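Local coordinates for DUF3836 domain-containing protein (Bacteroides vulgatus, PDB 4R8O) that is of unknown function but folds into a single-layer antiparallel beta sheet of consecutive beta-hairpins and is probably exported by way of a signal peptide, at residues E22-M27 against M36-K41; T49-Q54 against L67-T72; T79-K84 against Y92-E97. One frame throughout, in Å; residues are numbered along the deposited sequence.

Contact 1: E22-M27 against M36-K41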
loop_
_atom_site.group_PDB
_atom_site.type_symbol
_atom_site.label_atom_id
_atom_site.label_comp_id
_atom_site.label_asym_id
_atom_site.label_seq_id
_atom_site.Cartn_x
_atom_site.Cartn_y
_atom_site.Cartn_z
ATOM N N GLU A 22 -2.236 4.906 -5.911
ATOM C CA GLU A 22 -1.550 6.179 -5.818
ATOM C C GLU A 22 -0.051 5.978 -5.991
ATOM O O GLU A 22 0.522 5.056 -5.441
ATOM C CB GLU A 22 -1.844 6.783 -4.484
ATOM C CG GLU A 22 -1.413 8.212 -4.384
ATOM C CD GLU A 22 -1.287 8.652 -2.966
ATOM O OE1 GLU A 22 -0.468 8.051 -2.245
ATOM O OE2 GLU A 22 -2.002 9.585 -2.575
ATOM N N THR A 23 0.581 6.868 -6.724
ATOM C CA THR A 23 1.996 6.752 -7.012
ATOM C C THR A 23 2.703 7.955 -6.375
ATOM O O THR A 23 2.190 9.074 -6.391
ATOM C CB THR A 23 2.203 6.683 -8.511
ATOM O OG1 THR A 23 1.348 5.671 -9.057
ATOM C CG2 THR A 23 3.621 6.331 -8.840
ATOM N N ILE A 24 3.875 7.700 -5.808
ATOM C CA ILE A 24 4.657 8.738 -5.138
ATOM C C ILE A 24 5.984 8.770 -5.859
ATOM O O ILE A 24 6.552 7.713 -6.195
ATOM C CB ILE A 24 4.817 8.511 -3.618
ATOM C CG1 ILE A 24 3.444 8.237 -2.979
ATOM C CG2 ILE A 24 5.418 9.742 -2.949
ATOM C CD1 ILE A 24 3.499 7.661 -1.571
ATOM N N PHE A 25 6.442 9.982 -6.147
ATOM C CA PHE A 25 7.675 10.176 -6.865
ATOM C C PHE A 25 8.573 11.120 -6.086
ATOM O O PHE A 25 8.108 11.868 -5.230
ATOM C CB PHE A 25 7.447 10.869 -8.201
ATOM C CG PHE A 25 6.353 10.304 -9.058
ATOM C CD1 PHE A 25 5.041 10.782 -8.945
ATOM C CD2 PHE A 25 6.646 9.414 -10.105
ATOM C CE1 PHE A 25 4.024 10.310 -9.786
ATOM C CE2 PHE A 25 5.619 8.964 -10.970
ATOM C CZ PHE A 25 4.305 9.390 -10.791
ATOM N N LYS A 26 9.852 11.105 -6.453
ATOM C CA LYS A 26 10.794 12.169 -6.117
ATOM C C LYS A 26 11.024 12.964 -7.411
ATOM O O LYS A 26 10.861 12.423 -8.515
ATOM C CB LYS A 26 12.098 11.572 -5.619
ATOM C CG LYS A 26 11.963 10.776 -4.320
ATOM C CD LYS A 26 13.285 10.137 -3.913
ATOM C CE LYS A 26 13.252 9.569 -2.499
ATOM N NZ LYS A 26 14.564 8.949 -2.164
HETATM N N MSE A 27 11.403 14.236 -7.286
HETATM C CA MSE A 27 11.637 15.079 -8.453
HETATM C C MSE A 27 12.912 15.853 -8.426
HETATM O O MSE A 27 13.068 16.774 -7.633
HETATM C CB MSE A 27 10.484 16.030 -8.594
HETATM C CG MSE A 27 10.373 16.516 -10.028
HETATM SE SE MSE A 27 9.226 18.097 -9.960
HETATM C CE MSE A 27 7.650 17.364 -9.154
HETATM N N MSE A 36 7.405 5.091 -4.646
HETATM C CA MSE A 36 6.519 4.150 -3.991
HETATM C C MSE A 36 5.162 4.134 -4.659
HETATM O O MSE A 36 4.744 5.126 -5.218
HETATM C CB MSE A 36 6.558 4.616 -2.536
HETATM C CG MSE A 36 5.494 3.971 -1.684
HETATM SE SE MSE A 36 5.972 3.725 0.205
HETATM C CE MSE A 36 4.216 2.973 0.302
ATOM N N LYS A 37 4.445 3.018 -4.578
ATOM C CA LYS A 37 3.101 2.887 -5.192
ATOM C C LYS A 37 2.214 2.177 -4.218
ATOM O O LYS A 37 2.579 1.118 -3.698
ATOM C CB LYS A 37 3.196 2.077 -6.473
ATOM C CG LYS A 37 1.951 2.098 -7.352
ATOM C CD LYS A 37 2.179 1.222 -8.562
ATOM C CE LYS A 37 0.936 1.110 -9.421
ATOM N NZ LYS A 37 0.933 -0.165 -10.181
ATOM N N HIS A 38 1.062 2.765 -3.934
ATOM C CA HIS A 38 0.109 2.159 -3.018
ATOM C C HIS A 38 -1.038 1.621 -3.848
ATOM O O HIS A 38 -1.647 2.372 -4.589
ATOM C CB HIS A 38 -0.472 3.189 -2.092
ATOM C CG HIS A 38 0.383 3.548 -0.928
ATOM N ND1 HIS A 38 0.497 2.734 0.174
ATOM C CD2 HIS A 38 1.064 4.685 -0.633
ATOM C CE1 HIS A 38 1.234 3.343 1.089
ATOM N NE2 HIS A 38 1.588 4.533 0.626
ATOM N N ASN A 39 -1.355 0.351 -3.714
ATOM C CA ASN A 39 -2.507 -0.236 -4.428
ATOM C C ASN A 39 -3.534 -0.576 -3.366
ATOM O O ASN A 39 -3.225 -1.298 -2.442
ATOM C CB ASN A 39 -2.033 -1.456 -5.166
ATOM C CG ASN A 39 -0.901 -1.126 -6.152
ATOM O OD1 ASN A 39 -1.040 -0.213 -6.986
ATOM N ND2 ASN A 39 0.224 -1.838 -6.056
ATOM N N TYR A 40 -4.735 -0.008 -3.491
ATOM C CA TYR A 40 -5.811 -0.128 -2.515
ATOM C C TYR A 40 -6.968 -1.013 -3.006
ATOM O O TYR A 40 -7.276 -0.975 -4.181
ATOM C CB TYR A 40 -6.404 1.255 -2.284
ATOM C CG TYR A 40 -5.413 2.266 -1.858
ATOM C CD1 TYR A 40 -4.886 2.234 -0.585
ATOM C CD2 TYR A 40 -5.015 3.284 -2.716
ATOM C CE1 TYR A 40 -3.966 3.187 -0.169
ATOM C CE2 TYR A 40 -4.098 4.244 -2.327
ATOM C CZ TYR A 40 -3.571 4.192 -1.050
ATOM O OH TYR A 40 -2.642 5.121 -0.652
ATOM N N LYS A 41 -7.615 -1.754 -2.099
ATOM C CA LYS A 41 -8.798 -2.589 -2.402
ATOM C C LYS A 41 -9.864 -2.199 -1.426
ATOM O O LYS A 41 -9.558 -1.778 -0.322
ATOM C CB LYS A 41 -8.504 -4.083 -2.230
ATOM C CG LYS A 41 -7.215 -4.515 -2.907
ATOM C CD LYS A 41 -7.115 -5.986 -3.289
ATOM C CE LYS A 41 -6.128 -6.163 -4.466
ATOM N NZ LYS A 41 -6.360 -5.320 -5.701
#

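Contact 2: T49-Q54 against L67-T72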
loop_
_atom_site.group_PDB
_atom_site.type_symbol
_atom_site.label_atom_id
_atom_site.label_comp_id
_atom_site.label_asym_id
_atom_site.label_seq_id
_atom_site.Cartn_x
_atom_site.Cartn_y
_atom_site.Cartn_z
ATOM N N THR A 49 -9.799 -2.014 2.389
ATOM C CA THR A 49 -9.423 -3.332 2.913
ATOM C C THR A 49 -7.960 -3.659 2.843
ATOM O O THR A 49 -7.450 -4.323 3.740
ATOM C CB THR A 49 -10.260 -4.380 2.203
ATOM O OG1 THR A 49 -11.511 -4.396 2.888
ATOM C CG2 THR A 49 -9.669 -5.770 2.281
ATOM N N GLU A 50 -7.294 -3.248 1.784
ATOM C CA GLU A 50 -5.845 -3.429 1.662
ATOM C C GLU A 50 -5.204 -2.102 1.369
ATOM O O GLU A 50 -5.854 -1.127 1.043
ATOM C CB GLU A 50 -5.533 -4.371 0.517
ATOM C CG GLU A 50 -4.246 -5.176 0.619
ATOM C CD GLU A 50 -4.293 -6.303 -0.381
ATOM O OE1 GLU A 50 -5.124 -7.240 -0.198
ATOM O OE2 GLU A 50 -3.581 -6.224 -1.394
ATOM N N ASP A 51 -3.900 -2.089 1.501
ATOM C CA ASP A 51 -3.075 -0.964 1.127
ATOM C C ASP A 51 -1.719 -1.559 0.895
ATOM O O ASP A 51 -0.893 -1.556 1.785
ATOM C CB ASP A 51 -3.048 0.095 2.269
ATOM C CG ASP A 51 -2.012 1.208 2.047
ATOM O OD1 ASP A 51 -1.221 1.116 1.088
ATOM O OD2 ASP A 51 -2.003 2.195 2.836
ATOM N N GLU A 52 -1.514 -2.075 -0.294
ATOM C CA GLU A 52 -0.246 -2.685 -0.664
ATOM C C GLU A 52 0.750 -1.594 -1.018
ATOM O O GLU A 52 0.491 -0.768 -1.883
ATOM C CB GLU A 52 -0.457 -3.599 -1.864
ATOM C CG GLU A 52 0.726 -4.476 -2.166
ATOM C CD GLU A 52 0.565 -5.253 -3.450
ATOM O OE1 GLU A 52 -0.563 -5.353 -3.991
ATOM O OE2 GLU A 52 1.569 -5.788 -3.924
ATOM N N ALA A 53 1.907 -1.632 -0.388
ATOM C CA ALA A 53 2.950 -0.583 -0.496
ATOM C C ALA A 53 4.124 -1.146 -1.244
ATOM O O ALA A 53 4.849 -1.971 -0.691
ATOM C CB ALA A 53 3.388 -0.201 0.891
ATOM N N GLN A 54 4.295 -0.751 -2.502
ATOM C CA GLN A 54 5.394 -1.250 -3.322
ATOM C C GLN A 54 6.459 -0.195 -3.442
ATOM O O GLN A 54 6.153 0.988 -3.432
ATOM C CB GLN A 54 4.881 -1.636 -4.691
ATOM C CG GLN A 54 4.043 -2.877 -4.656
ATOM C CD GLN A 54 3.600 -3.301 -6.045
ATOM O OE1 GLN A 54 3.037 -2.509 -6.778
ATOM N NE2 GLN A 54 3.835 -4.566 -6.401
ATOM N N LEU A 67 5.500 -4.142 1.815
ATOM C CA LEU A 67 4.579 -4.152 2.933
ATOM C C LEU A 67 3.174 -4.176 2.412
ATOM O O LEU A 67 2.923 -3.763 1.274
ATOM C CB LEU A 67 4.759 -2.881 3.779
ATOM C CG LEU A 67 6.091 -2.792 4.540
ATOM C CD1 LEU A 67 6.292 -1.431 5.232
ATOM C CD2 LEU A 67 6.220 -3.925 5.557
ATOM N N CYS A 68 2.257 -4.623 3.263
ATOM C CA CYS A 68 0.823 -4.700 2.924
ATOM C C CYS A 68 0.059 -4.686 4.223
ATOM O O CYS A 68 0.366 -5.449 5.125
ATOM C CB CYS A 68 0.545 -5.984 2.204
ATOM S SG CYS A 68 -1.084 -6.105 1.469
ATOM N N ILE A 69 -0.890 -3.780 4.318
ATOM C CA ILE A 69 -1.749 -3.621 5.466
ATOM C C ILE A 69 -3.159 -4.039 5.084
ATOM O O ILE A 69 -3.609 -3.737 3.980
ATOM C CB ILE A 69 -1.880 -2.162 5.843
ATOM C CG1 ILE A 69 -0.492 -1.504 5.961
ATOM C CG2 ILE A 69 -2.646 -2.045 7.145
ATOM C CD1 ILE A 69 -0.542 0.014 6.054
ATOM N N ARG A 70 -3.857 -4.680 6.015
ATOM C CA ARG A 70 -5.205 -5.216 5.798
ATOM C C ARG A 70 -6.077 -4.799 6.946
ATOM O O ARG A 70 -5.643 -4.882 8.085
ATOM C CB ARG A 70 -5.158 -6.726 5.659
ATOM C CG ARG A 70 -4.468 -7.089 4.348
ATOM C CD ARG A 70 -4.620 -8.535 3.855
ATOM N NE ARG A 70 -3.501 -8.762 2.947
ATOM C CZ ARG A 70 -3.020 -9.937 2.528
ATOM N NH1 ARG A 70 -3.575 -11.101 2.876
ATOM N NH2 ARG A 70 -1.955 -9.947 1.715
ATOM N N TYR A 71 -7.263 -4.289 6.636
ATOM C CA TYR A 71 -8.145 -3.681 7.629
ATOM C C TYR A 71 -9.387 -4.526 7.735
ATOM O O TYR A 71 -9.878 -5.022 6.718
ATOM C CB TYR A 71 -8.506 -2.281 7.199
ATOM C CG TYR A 71 -7.333 -1.294 7.062
ATOM C CD1 TYR A 71 -6.817 -0.619 8.179
ATOM C CD2 TYR A 71 -6.780 -0.989 5.806
ATOM C CE1 TYR A 71 -5.777 0.310 8.061
ATOM C CE2 TYR A 71 -5.735 -0.053 5.678
ATOM C CZ TYR A 71 -5.247 0.589 6.811
ATOM O OH TYR A 71 -4.240 1.522 6.717
ATOM N N THR A 72 -9.840 -4.749 8.967
ATOM C CA THR A 72 -11.038 -5.516 9.243
ATOM C C THR A 72 -11.921 -4.708 10.153
ATOM O O THR A 72 -11.449 -4.115 11.135
ATOM C CB THR A 72 -10.675 -6.809 9.922
ATOM O OG1 THR A 72 -9.710 -7.484 9.107
ATOM C CG2 THR A 72 -11.912 -7.685 10.127
#

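Contact 3: T79-K84 against Y92-E97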
loop_
_atom_site.group_PDB
_atom_site.type_symbol
_atom_site.label_atom_id
_atom_site.label_comp_id
_atom_site.label_asym_id
_atom_site.label_seq_id
_atom_site.Cartn_x
_atom_site.Cartn_y
_atom_site.Cartn_z
ATOM N N THR A 79 -9.597 -3.769 13.085
ATOM C CA THR A 79 -8.324 -4.466 13.256
ATOM C C THR A 79 -7.439 -4.295 12.022
ATOM O O THR A 79 -7.866 -4.600 10.896
ATOM C CB THR A 79 -8.553 -5.949 13.495
ATOM O OG1 THR A 79 -9.551 -6.117 14.518
ATOM C CG2 THR A 79 -7.252 -6.635 13.906
ATOM N N THR A 80 -6.192 -3.863 12.241
ATOM C CA THR A 80 -5.233 -3.635 11.162
ATOM C C THR A 80 -4.108 -4.624 11.340
ATOM O O THR A 80 -3.536 -4.746 12.425
ATOM C CB THR A 80 -4.666 -2.204 11.164
ATOM O OG1 THR A 80 -3.500 -2.143 11.981
ATOM C CG2 THR A 80 -5.662 -1.226 11.700
ATOM N N GLU A 81 -3.788 -5.344 10.281
ATOM C CA GLU A 81 -2.731 -6.337 10.323
ATOM C C GLU A 81 -1.699 -6.023 9.281
ATOM O O GLU A 81 -2.061 -5.616 8.179
ATOM C CB GLU A 81 -3.301 -7.685 10.025
ATOM C CG GLU A 81 -4.251 -8.216 11.051
ATOM C CD GLU A 81 -4.762 -9.598 10.622
ATOM O OE1 GLU A 81 -5.452 -9.661 9.581
ATOM O OE2 GLU A 81 -4.445 -10.605 11.300
ATOM N N TYR A 82 -0.430 -6.292 9.593
ATOM C CA TYR A 82 0.682 -5.882 8.751
ATOM C C TYR A 82 1.380 -7.099 8.243
ATOM O O TYR A 82 1.697 -8.006 9.025
ATOM C CB TYR A 82 1.674 -5.051 9.594
ATOM C CG TYR A 82 1.062 -3.792 10.164
ATOM C CD1 TYR A 82 0.453 -3.773 11.431
ATOM C CD2 TYR A 82 1.095 -2.616 9.451
ATOM C CE1 TYR A 82 -0.124 -2.585 11.939
ATOM C CE2 TYR A 82 0.560 -1.437 9.957
ATOM C CZ TYR A 82 -0.057 -1.425 11.180
ATOM O OH TYR A 82 -0.603 -0.232 11.582
ATOM N N TYR A 83 1.688 -7.108 6.950
ATOM C CA TYR A 83 2.322 -8.266 6.326
ATOM C C TYR A 83 3.586 -7.812 5.673
ATOM O O TYR A 83 3.638 -6.700 5.142
ATOM C CB TYR A 83 1.393 -8.825 5.249
ATOM C CG TYR A 83 0.107 -9.461 5.754
ATOM C CD1 TYR A 83 -0.935 -8.690 6.187
ATOM C CD2 TYR A 83 -0.082 -10.863 5.711
ATOM C CE1 TYR A 83 -2.129 -9.271 6.642
ATOM C CE2 TYR A 83 -1.267 -11.449 6.121
ATOM C CZ TYR A 83 -2.271 -10.676 6.580
ATOM O OH TYR A 83 -3.415 -11.304 7.002
ATOM N N LYS A 84 4.614 -8.655 5.677
ATOM C CA LYS A 84 5.845 -8.340 4.943
ATOM C C LYS A 84 6.031 -9.370 3.855
ATOM O O LYS A 84 5.686 -10.548 4.037
ATOM C CB LYS A 84 7.055 -8.289 5.879
ATOM C CG LYS A 84 8.310 -7.744 5.202
ATOM C CD LYS A 84 9.240 -6.953 6.145
ATOM C CE LYS A 84 9.901 -5.725 5.485
ATOM N NZ LYS A 84 10.328 -5.835 4.051
ATOM N N TYR A 92 3.158 -12.716 0.976
ATOM C CA TYR A 92 3.054 -11.632 1.958
ATOM C C TYR A 92 2.813 -12.351 3.266
ATOM O O TYR A 92 1.733 -12.902 3.482
ATOM C CB TYR A 92 1.886 -10.641 1.658
ATOM C CG TYR A 92 2.265 -9.458 0.813
ATOM C CD1 TYR A 92 3.066 -8.431 1.330
ATOM C CD2 TYR A 92 1.806 -9.323 -0.486
ATOM C CE1 TYR A 92 3.416 -7.313 0.557
ATOM C CE2 TYR A 92 2.168 -8.242 -1.277
ATOM C CZ TYR A 92 2.971 -7.227 -0.765
ATOM O OH TYR A 92 3.360 -6.123 -1.544
ATOM N N ILE A 93 3.803 -12.336 4.153
ATOM C CA ILE A 93 3.689 -13.014 5.456
ATOM C C ILE A 93 3.279 -12.074 6.582
ATOM O O ILE A 93 3.962 -11.098 6.817
ATOM C CB ILE A 93 5.027 -13.696 5.825
ATOM C CG1 ILE A 93 5.360 -14.766 4.778
ATOM C CG2 ILE A 93 4.932 -14.359 7.204
ATOM C CD1 ILE A 93 6.768 -15.290 4.827
ATOM N N LEU A 94 2.268 -12.462 7.358
ATOM C CA LEU A 94 1.783 -11.712 8.540
ATOM C C LEU A 94 2.797 -11.501 9.663
ATOM O O LEU A 94 3.531 -12.422 10.012
ATOM C CB LEU A 94 0.607 -12.431 9.190
ATOM C CG LEU A 94 -0.028 -11.750 10.407
ATOM C CD1 LEU A 94 -0.615 -10.410 10.017
ATOM C CD2 LEU A 94 -1.120 -12.600 11.056
ATOM N N VAL A 95 2.804 -10.300 10.236
ATOM C CA VAL A 95 3.649 -9.957 11.381
ATOM C C VAL A 95 2.657 -9.670 12.517
ATOM O O VAL A 95 2.349 -8.496 12.774
ATOM C CB VAL A 95 4.511 -8.703 11.123
ATOM C CG1 VAL A 95 5.376 -8.361 12.332
ATOM C CG2 VAL A 95 5.426 -8.896 9.924
ATOM N N PRO A 96 2.143 -10.735 13.180
ATOM C CA PRO A 96 1.095 -10.684 14.221
ATOM C C PRO A 96 1.500 -9.898 15.432
ATOM O O PRO A 96 0.686 -9.458 16.229
ATOM C CB PRO A 96 0.942 -12.156 14.641
ATOM C CG PRO A 96 2.269 -12.755 14.369
ATOM C CD PRO A 96 2.764 -12.078 13.123
ATOM N N GLU A 97 2.789 -9.719 15.536
ATOM C CA GLU A 97 3.435 -8.973 16.574
ATOM C C GLU A 97 2.925 -7.552 16.488
ATOM O O GLU A 97 2.843 -6.895 17.487
ATOM C CB GLU A 97 4.965 -8.976 16.344
ATOM C CG GLU A 97 5.522 -10.275 15.705
ATOM C CD GLU A 97 6.775 -10.093 14.883
ATOM O OE1 GLU A 97 7.714 -9.413 15.364
ATOM O OE2 GLU A 97 6.825 -10.662 13.767
#

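Contact 1: E22-M27 against M36-K41
Four backbone hydrogen bonds join Glu22-Met27 to Met36-Lys41, two at each of the hydrogen-bonded pairs Glu22-His38 and Ile24-Met36. His38 N reaches Glu22 O at 2.8 Å nearly along the C=O axis, and Ile24 N meets Met36 O at 2.8 Å in the same way. The return bond from Met36 N to Ile24 O is longer, at 3.2 Å, and its donor stands above the carbonyl plane. Between the two hydrogen-bonded pairs, Thr23-Lys37, a non-hydrogen-bonded pair, turns its side chains to the other face, where Thr23 OG1 lies alongside Lys37 CG.

On the face of Glu22, Ile24, Met36 and His38, Ile24 CD1 comes to the edge of the His38 ring, 4.0 Å from His38 CD2. The same methyl touches CG of Met36 (selenomethionine here), whose extended chain sets CE over one face of the imidazole, toward the rim. Glu22 CB approaches the edge of the Tyr40 ring. The imidazole is tied outside the pair: His38 ND1 hydrogen-bonds to Asp51 OD1, which probably fixes the ring's rotation.

This hairpin of strands 18-28 and 31-42 is flanked by strand 8-15, where Tyr10 meets Glu22 and Ile24, and by strand 48-57, where Ala53 meets Met36.

Contact 2: T49-Q54 against L67-T72
Glu50 lays its CG against the sulfur of Cys68, with 3.4 Å between Glu50 CG and Cys68 SG. Glu50 CG and Cys68 SG are each anti to their backbone N (chi1 -152° and -170°), so they lean together diagonally across the strands. The carboxylate runs on beside Arg70, its partner in a non-hydrogen-bonded pair. Glu50 OE1 stands 3.9 Å from Arg70 NE, a long salt bridge of charges alone, because the oxygen lies well out of the guanidinium plane and no N-H points at it. Cys68 SG sits at the edge of that guanidinium, in its plane.

On the other face Asp51 pairs with Ile69, and Ala53 CB packs on Leu67 CB at 4.2 Å. Ile69 CG2 lies over one face of the Tyr71 ring, toward its rim, while Asp51 CB comes to its edge.

The backbone bonds are uneven. Tyr71 N to Thr49 O and Ala53 N to Leu67 O both measure 2.9 Å, whereas both bonds of the Asp51-Ile69 pair are weak, that from Asp51 N being bent to 128°, as is the return bond from Leu67 N to Ala53 O. A CA-H...O contact, Glu50 CA to Ile69 O at 3.2 Å, accompanies them.

Strand 31-42 borders this hairpin beyond 49-54, and strand 78-86 beyond 67-72, where Tyr83 makes a cation-pi contact with Arg70; Tyr92 of strand 91-102 reaches in to hydrogen-bond Glu52 OE2.

Contact 3: T79-K84 against Y92-E97
Strands 79-84 and 92-94 run antiparallel but splayed, 135° between their directions, while three backbone hydrogen bonds join segments 79-84 and 92-97: two within the hydrogen-bonded pair Lys84-Ile93, their donors above the carbonyl planes and the shorter running from Ile93 N to Lys84 O at 2.6 Å, and one from Val95 N nearly along the C=O axis of Tyr82.

Tyr83 and Leu94 form the adjoining non-hydrogen-bonded pair and make the closest-fitting side-chain pair. Leu94 CG is anti to the backbone N (chi1 -178°), and chi2 (63°) then turns Leu94 CD1 over the face of the Tyr83 ring as a CH-pi contact, 3.9 Å from the ring centroid. Leu94 CB touches Tyr83 CE2 at 3.7 Å, and Tyr83 CD2 closes on the backbone, 3.3 Å from Leu94 N. Leu94 CD1 also meets Glu81 CB at 3.8 Å, so one methyl touches both Glu81 CB and the Tyr83 ring; its closest approach is to Tyr82 O, at 3.5 Å. Tyr92 CB packs against Tyr83 CB, 4.1 Å apart, and the Tyr92 ring reaches toward the preceding hairpin to pack on Cys68. On the other face Lys84 NZ is taken by Asn66 OD1.

Past Val95 the register slips: Tyr82 bonds to Val95, but Thr80 makes its backbone bond with Val100. An advance of two residues on one strand is matched by five on the other, consistent with the break in strand 91-102. The hairpin ends the single-layer meander at its C-terminal edge, in keeping with the proposed origin of such proteins from beta-hairpin repeats.

In the fold
From the N terminus, strand 8-15 opens the sheet and pairs with 18-28; contact 1 then closes the hairpin of strands 18-28 and 31-42, contact 2 that of strands 48-57 and 62-73, and contact 3 that of strands 78-86 and 91-102. They follow in series; none nests in or crosses another. Each hairpin joins the next through adjacent strands: Lys41 O lies 2.7 Å from Thr49 N between contacts 1 and 2, and Cys68 O lies 2.8 Å from Tyr83 N between contacts 2 and 3. Contacts 1 and 3 do not touch, their centres about 20 Å apart on opposite sides of the chain's centre. Strand order matches chain order, a continuous meander in one sheet.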